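Local coordinates for binding domain (Hc) of Paraclostridial Mosquitocidal Protein 1 (Paraclostridium bifermentans, PDB 6HOX), which probably targets the neurotoxin to host nerve cells, as the receptor-binding part of a botulinum-like toxin that acts on Anopheles mosquitoes, at residues A[264-269]-A[436-441]; A[273-278]-A[315-320]. All coordinates share one frame; numbering follows the deposited sequence.

Interaction 1. Residues A[264-269]-A[436-441]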
loop_
_atom_site.group_PDB
_atom_site.type_symbol
_atom_site.label_atom_id
_atom_site.label_comp_id
_atom_site.label_asym_id
_atom_site.label_seq_id
_atom_site.Cartn_x
_atom_site.Cartn_y
_atom_site.Cartn_z
ATOM N N TYR A 264 -0.694 -10.964 11.115
ATOM C CA TYR A 264 -1.562 -10.346 12.090
ATOM C C TYR A 264 -2.855 -9.962 11.384
ATOM O O TYR A 264 -2.838 -9.415 10.276
ATOM C CB TYR A 264 -0.902 -9.120 12.733
ATOM C CG TYR A 264 0.451 -9.419 13.325
ATOM C CD1 TYR A 264 0.577 -10.015 14.569
ATOM C CD2 TYR A 264 1.610 -9.126 12.628
ATOM C CE1 TYR A 264 1.824 -10.302 15.103
ATOM C CE2 TYR A 264 2.865 -9.412 13.146
ATOM C CZ TYR A 264 2.973 -10.013 14.384
ATOM O OH TYR A 264 4.216 -10.283 14.895
ATOM N N MET A 265 -3.971 -10.233 12.050
ATOM C CA MET A 265 -5.266 -9.993 11.490
ATOM C C MET A 265 -5.889 -8.843 12.270
ATOM O O MET A 265 -5.940 -8.904 13.507
ATOM C CB MET A 265 -6.128 -11.257 11.577
ATOM C CG MET A 265 -7.503 -11.106 10.995
ATOM S SD MET A 265 -8.379 -12.663 11.090
ATOM C CE MET A 265 -9.862 -12.224 10.190
ATOM N N ILE A 266 -6.319 -7.810 11.526
ATOM C CA ILE A 266 -6.744 -6.519 12.054
ATOM C C ILE A 266 -8.093 -6.113 11.452
ATOM O O ILE A 266 -8.348 -6.268 10.258
ATOM C CB ILE A 266 -5.670 -5.458 11.751
ATOM C CG1 ILE A 266 -4.378 -5.758 12.511
ATOM C CG2 ILE A 266 -6.202 -4.061 12.026
ATOM C CD1 ILE A 266 -3.184 -4.957 12.046
ATOM N N ASN A 267 -8.936 -5.532 12.303
ATOM C CA ASN A 267 -10.197 -4.971 11.895
ATOM C C ASN A 267 -9.987 -3.496 11.579
ATOM O O ASN A 267 -9.347 -2.792 12.346
ATOM C CB ASN A 267 -11.274 -5.107 12.968
ATOM C CG ASN A 267 -12.634 -4.714 12.439
ATOM O OD1 ASN A 267 -12.990 -3.541 12.438
ATOM N ND2 ASN A 267 -13.393 -5.687 11.969
ATOM N N GLN A 268 -10.554 -3.046 10.453
ATOM C CA GLN A 268 -10.298 -1.702 9.963
ATOM C C GLN A 268 -10.738 -0.660 10.999
ATOM O O GLN A 268 -10.152 0.404 11.071
ATOM C CB GLN A 268 -10.967 -1.472 8.613
ATOM C CG GLN A 268 -10.703 -0.086 8.039
ATOM C CD GLN A 268 -11.336 0.050 6.684
ATOM O OE1 GLN A 268 -12.559 0.070 6.556
ATOM N NE2 GLN A 268 -10.506 0.039 5.653
ATOM N N ALA A 269 -11.748 -0.976 11.813
ATOM C CA ALA A 269 -12.311 -0.009 12.743
ATOM C C ALA A 269 -11.358 0.251 13.918
ATOM O O ALA A 269 -11.466 1.280 14.525
ATOM C CB ALA A 269 -13.682 -0.458 13.213
ATOM N N TYR A 436 -7.908 -6.670 7.469
ATOM C CA TYR A 436 -6.566 -6.619 6.936
ATOM C C TYR A 436 -5.733 -7.785 7.467
ATOM O O TYR A 436 -5.874 -8.212 8.635
ATOM C CB TYR A 436 -5.829 -5.342 7.349
ATOM C CG TYR A 436 -6.360 -4.039 6.823
ATOM C CD1 TYR A 436 -6.062 -3.582 5.547
ATOM C CD2 TYR A 436 -7.072 -3.194 7.655
ATOM C CE1 TYR A 436 -6.484 -2.339 5.100
ATOM C CE2 TYR A 436 -7.541 -1.971 7.206
ATOM C CZ TYR A 436 -7.239 -1.533 5.930
ATOM O OH TYR A 436 -7.710 -0.310 5.524
ATOM N N PHE A 437 -4.792 -8.233 6.628
ATOM C CA PHE A 437 -3.743 -9.141 7.033
ATOM C C PHE A 437 -2.384 -8.441 6.869
ATOM O O PHE A 437 -2.072 -7.951 5.790
ATOM C CB PHE A 437 -3.852 -10.427 6.217
ATOM C CG PHE A 437 -5.112 -11.202 6.477
ATOM C CD1 PHE A 437 -5.206 -12.057 7.561
ATOM C CD2 PHE A 437 -6.231 -11.031 5.667
ATOM C CE1 PHE A 437 -6.388 -12.746 7.812
ATOM C CE2 PHE A 437 -7.403 -11.735 5.909
ATOM C CZ PHE A 437 -7.474 -12.604 6.972
ATOM N N VAL A 438 -1.587 -8.416 7.951
ATOM C CA VAL A 438 -0.295 -7.726 8.019
ATOM C C VAL A 438 0.810 -8.742 8.323
ATOM O O VAL A 438 0.688 -9.504 9.268
ATOM C CB VAL A 438 -0.265 -6.647 9.126
ATOM C CG1 VAL A 438 0.977 -5.770 9.000
ATOM C CG2 VAL A 438 -1.504 -5.783 9.152
ATOM N N SER A 439 1.920 -8.630 7.595
ATOM C CA SER A 439 3.168 -9.351 7.808
ATOM C C SER A 439 4.232 -8.330 8.224
ATOM O O SER A 439 4.163 -7.160 7.814
ATOM C CB SER A 439 3.582 -10.075 6.546
ATOM O OG SER A 439 3.465 -9.204 5.408
ATOM N N GLU A 440 5.188 -8.756 9.060
ATOM C CA GLU A 440 6.307 -7.917 9.472
ATOM C C GLU A 440 7.121 -7.518 8.234
ATOM O O GLU A 440 7.356 -8.326 7.349
ATOM C CB GLU A 440 7.149 -8.679 10.499
ATOM C CG GLU A 440 8.280 -7.865 11.094
ATOM C CD GLU A 440 8.685 -8.249 12.513
ATOM O OE1 GLU A 440 8.113 -9.237 13.055
ATOM O OE2 GLU A 440 9.568 -7.551 13.081
ATOM N N ASP A 441 7.542 -6.255 8.185
ATOM C CA ASP A 441 8.345 -5.710 7.098
ATOM C C ASP A 441 9.354 -4.725 7.698
ATOM O O ASP A 441 9.061 -3.975 8.615
ATOM C CB ASP A 441 7.468 -5.013 6.039
ATOM C CG ASP A 441 8.249 -4.416 4.877
ATOM O OD1 ASP A 441 8.667 -5.189 4.006
ATOM O OD2 ASP A 441 8.450 -3.188 4.860
#
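Tyr264 and Val438 form a hydrogen-bonded antiparallel pair, each backbone N-H donating to the other's carbonyl oxygen: Tyr264 N lies 2.7 Å from Val438 O and Val438 N 2.8 Å from Tyr264 O. Ile266 and Tyr436 repeat the two-way exchange, the bond from Tyr436 N to Ile266 O being almost straight (177° at the hydrogen). Between these pairs stands the non-hydrogen-bonded pair Met265–Phe437, whose CA-H groups lean on the carbonyl oxygens of Tyr436 and Tyr264.

Beyond the strand end, Gln268 NE2 donates to Tyr436 OH at 2.8 Å. The phenol oxygen lies practically in the amide plane, although that plane is turned 62° from the ring; CB and CG of Gln268 rest against CE2 of Tyr436. Gln268 OE1 accepts from Asn434, while Asn267 OD1 takes Ala269 N in an Asx turn and its ND2 reaches Lys432 O. Glu440, at the far end, is salt-bridged to Lys310.

The faces differ. Met265, with its chain extended, runs beside Phe437, SD 4.9 Å from the ring centre in an oblique Met-aromatic contact. On the other face Ile266 CD1 presses on Val438 CG2 at 3.4 Å, tighter than usual. The chemistry thus implies a first and a last strand of the C-terminal receptor-binding domain joined by four backbone hydrogen bonds, with the Gln268–Tyr436 bond closing one end of the ladder.

Interaction 2. Residues A[273-278]-A[315-320]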
loop_
_atom_site.group_PDB
_atom_site.type_symbol
_atom_site.label_atom_id
_atom_site.label_comp_id
_atom_site.label_asym_id
_atom_site.label_seq_id
_atom_site.Cartn_x
_atom_site.Cartn_y
_atom_site.Cartn_z
ATOM N N GLY A 273 -5.792 -2.298 17.512
ATOM C CA GLY A 273 -6.394 -3.317 18.401
ATOM C C GLY A 273 -5.856 -4.711 18.087
ATOM O O GLY A 273 -6.059 -5.218 16.994
ATOM N N PRO A 274 -5.129 -5.377 19.011
ATOM C CA PRO A 274 -4.578 -6.705 18.731
ATOM C C PRO A 274 -5.638 -7.818 18.811
ATOM O O PRO A 274 -6.453 -7.812 19.724
ATOM C CB PRO A 274 -3.536 -6.870 19.852
ATOM C CG PRO A 274 -4.120 -6.097 21.016
ATOM C CD PRO A 274 -4.806 -4.905 20.370
ATOM N N LEU A 275 -5.619 -8.755 17.857
ATOM C CA LEU A 275 -6.490 -9.928 17.909
ATOM C C LEU A 275 -5.954 -10.845 19.015
ATOM O O LEU A 275 -4.796 -11.290 18.983
ATOM C CB LEU A 275 -6.519 -10.617 16.542
ATOM C CG LEU A 275 -7.249 -11.957 16.453
ATOM C CD1 LEU A 275 -8.756 -11.789 16.528
ATOM C CD2 LEU A 275 -6.883 -12.672 15.171
ATOM N N ARG A 276 -6.809 -11.080 20.015
ATOM C CA ARG A 276 -6.497 -11.944 21.163
ATOM C C ARG A 276 -7.568 -13.044 21.254
ATOM O O ARG A 276 -8.533 -13.056 20.474
ATOM C CB ARG A 276 -6.385 -11.094 22.435
ATOM C CG ARG A 276 -5.289 -10.038 22.383
ATOM C CD ARG A 276 -5.239 -9.149 23.617
ATOM N NE ARG A 276 -4.920 -9.918 24.814
ATOM C CZ ARG A 276 -4.690 -9.395 26.015
ATOM N NH1 ARG A 276 -4.786 -8.086 26.185
ATOM N NH2 ARG A 276 -4.359 -10.181 27.029
ATOM N N SER A 277 -7.368 -13.983 22.187
ATOM C CA SER A 277 -8.354 -15.026 22.476
ATOM C C SER A 277 -8.413 -15.296 23.983
ATOM O O SER A 277 -7.461 -15.059 24.719
ATOM C CB SER A 277 -8.071 -16.289 21.722
ATOM O OG SER A 277 -6.860 -16.874 22.155
ATOM N N THR A 278 -9.568 -15.791 24.419
ATOM C CA THR A 278 -9.857 -16.025 25.815
ATOM C C THR A 278 -10.702 -17.301 25.925
ATOM O O THR A 278 -11.729 -17.451 25.233
ATOM C CB THR A 278 -10.547 -14.803 26.433
ATOM O OG1 THR A 278 -10.696 -15.047 27.834
ATOM C CG2 THR A 278 -11.902 -14.507 25.827
ATOM N N GLU A 315 -2.659 -12.986 18.656
ATOM C CA GLU A 315 -2.859 -14.196 17.878
ATOM C C GLU A 315 -2.324 -13.994 16.464
ATOM O O GLU A 315 -2.829 -13.143 15.730
ATOM C CB GLU A 315 -4.344 -14.549 17.789
ATOM C CG GLU A 315 -4.985 -14.809 19.140
ATOM C CD GLU A 315 -4.491 -16.041 19.877
ATOM O OE1 GLU A 315 -3.820 -16.888 19.256
ATOM O OE2 GLU A 315 -4.801 -16.156 21.067
ATOM N N LYS A 316 -1.339 -14.810 16.085
ATOM C CA LYS A 316 -0.924 -14.923 14.701
ATOM C C LYS A 316 -1.876 -15.894 13.984
ATOM O O LYS A 316 -2.314 -16.869 14.594
ATOM C CB LYS A 316 0.525 -15.411 14.627
ATOM C CG LYS A 316 1.530 -14.496 15.312
ATOM C CD LYS A 316 1.968 -13.345 14.439
ATOM C CE LYS A 316 3.089 -13.725 13.496
ATOM N NZ LYS A 316 2.987 -13.017 12.199
ATOM N N VAL A 317 -2.163 -15.626 12.697
ATOM C CA VAL A 317 -3.031 -16.493 11.856
ATOM C C VAL A 317 -2.360 -16.817 10.513
ATOM O O VAL A 317 -1.531 -16.073 9.995
ATOM C CB VAL A 317 -4.419 -15.866 11.618
ATOM C CG1 VAL A 317 -5.075 -15.436 12.916
ATOM C CG2 VAL A 317 -4.366 -14.689 10.646
ATOM N N LYS A 318 -2.781 -17.942 9.941
ATOM C CA LYS A 318 -2.476 -18.319 8.577
ATOM C C LYS A 318 -3.785 -18.647 7.878
ATOM O O LYS A 318 -4.685 -19.261 8.510
ATOM C CB LYS A 318 -1.602 -19.573 8.523
ATOM C CG LYS A 318 -0.145 -19.351 8.869
ATOM C CD LYS A 318 0.703 -20.569 8.614
ATOM C CE LYS A 318 2.175 -20.308 8.848
ATOM N NZ LYS A 318 2.951 -21.557 8.711
ATOM N N ILE A 319 -3.869 -18.282 6.594
ATOM C CA ILE A 319 -5.009 -18.601 5.734
ATOM C C ILE A 319 -4.663 -19.921 5.041
ATOM O O ILE A 319 -3.606 -20.053 4.448
ATOM C CB ILE A 319 -5.298 -17.461 4.724
ATOM C CG1 ILE A 319 -5.389 -16.087 5.395
ATOM C CG2 ILE A 319 -6.544 -17.774 3.914
ATOM C CD1 ILE A 319 -5.360 -14.909 4.432
ATOM N N ILE A 320 -5.552 -20.906 5.152
ATOM C CA ILE A 320 -5.291 -22.255 4.686
ATOM C C ILE A 320 -6.426 -22.698 3.757
ATOM O O ILE A 320 -7.599 -22.454 4.022
ATOM C CB ILE A 320 -5.143 -23.211 5.882
ATOM C CG1 ILE A 320 -4.003 -22.775 6.804
ATOM C CG2 ILE A 320 -4.951 -24.647 5.407
ATOM C CD1 ILE A 320 -2.654 -22.912 6.186
HETATM O O HOH W 1 -4.658 -14.097 22.957
#
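Glu315 reaches across to Leu275 and Ser277 inside the C-terminal receptor-binding domain, which belongs to the beta-trefoil class of folds. Here the chain leading into strand 316-320 meets strand 275-280, and the two join through a single backbone bond: Glu315 N donates to Leu275 O at 2.7 Å.

The side chain of Glu315 then passes Leu275 O and Arg276 on its way to Ser277. Its CB lies 3.5 Å from Leu275 O and also meets Leu275 CD2. CG, set anti to the carbonyl carbon of Glu315 (chi1 -61°), stays near the same oxygen and comes 3.8 Å from Arg276 C. A bend at chi2 (-67°) carries CD toward Ser277, where it approaches both OG and CB. At the tip, OE2 accepts from Ser277 OG; the modelled separation of 2.4 Å is very short, so its exact length is doubtful. Water 1 adds a second link, accepting from Ser277 N and probably donating to Glu315 OE2, although it has more acceptors in reach than protons to give. OE2 thus appears to meet the serine hydroxyl directly and the serine amide through the water. Ser277 OG also bonds to Tyr342 OH, and the Tyr342 side chain touches Glu315. Arg276 turns from the contact to form a salt bridge with Asp313.

On the apolar side, Leu275 crosses Glu315 and Val317 at about a right angle. Phe339 and Met265 also pack on this leucine, extending the buried cluster between the strands. The link between Leu275 and Val317 is made by two methyl groups, with Leu275 CD2 resting 4.0 Å from Val317 CG1.

After the N-terminal receptor-binding region the chain forms strand 263-267, whose interaction 1 partner, strand 435-438, arrives only near the C terminus. Within that long loop the chain passes through a short connection into strand 275-280 and returns at strand 316-320 to close the much shorter loop of interaction 2, which is therefore nested inside interaction 1. Strand 263-267 lies between strands 316-320 and 435-438 and pairs antiparallel with both. The contacts, whose centres are about 10 Å apart, also touch directly: Val317 CG2 packs on Met265 CB and Phe437 CE1, and Lys316 makes a cation-pi contact with Tyr264. Together they bind strand 435-438 to 263-267 and 316-320 to 275-280.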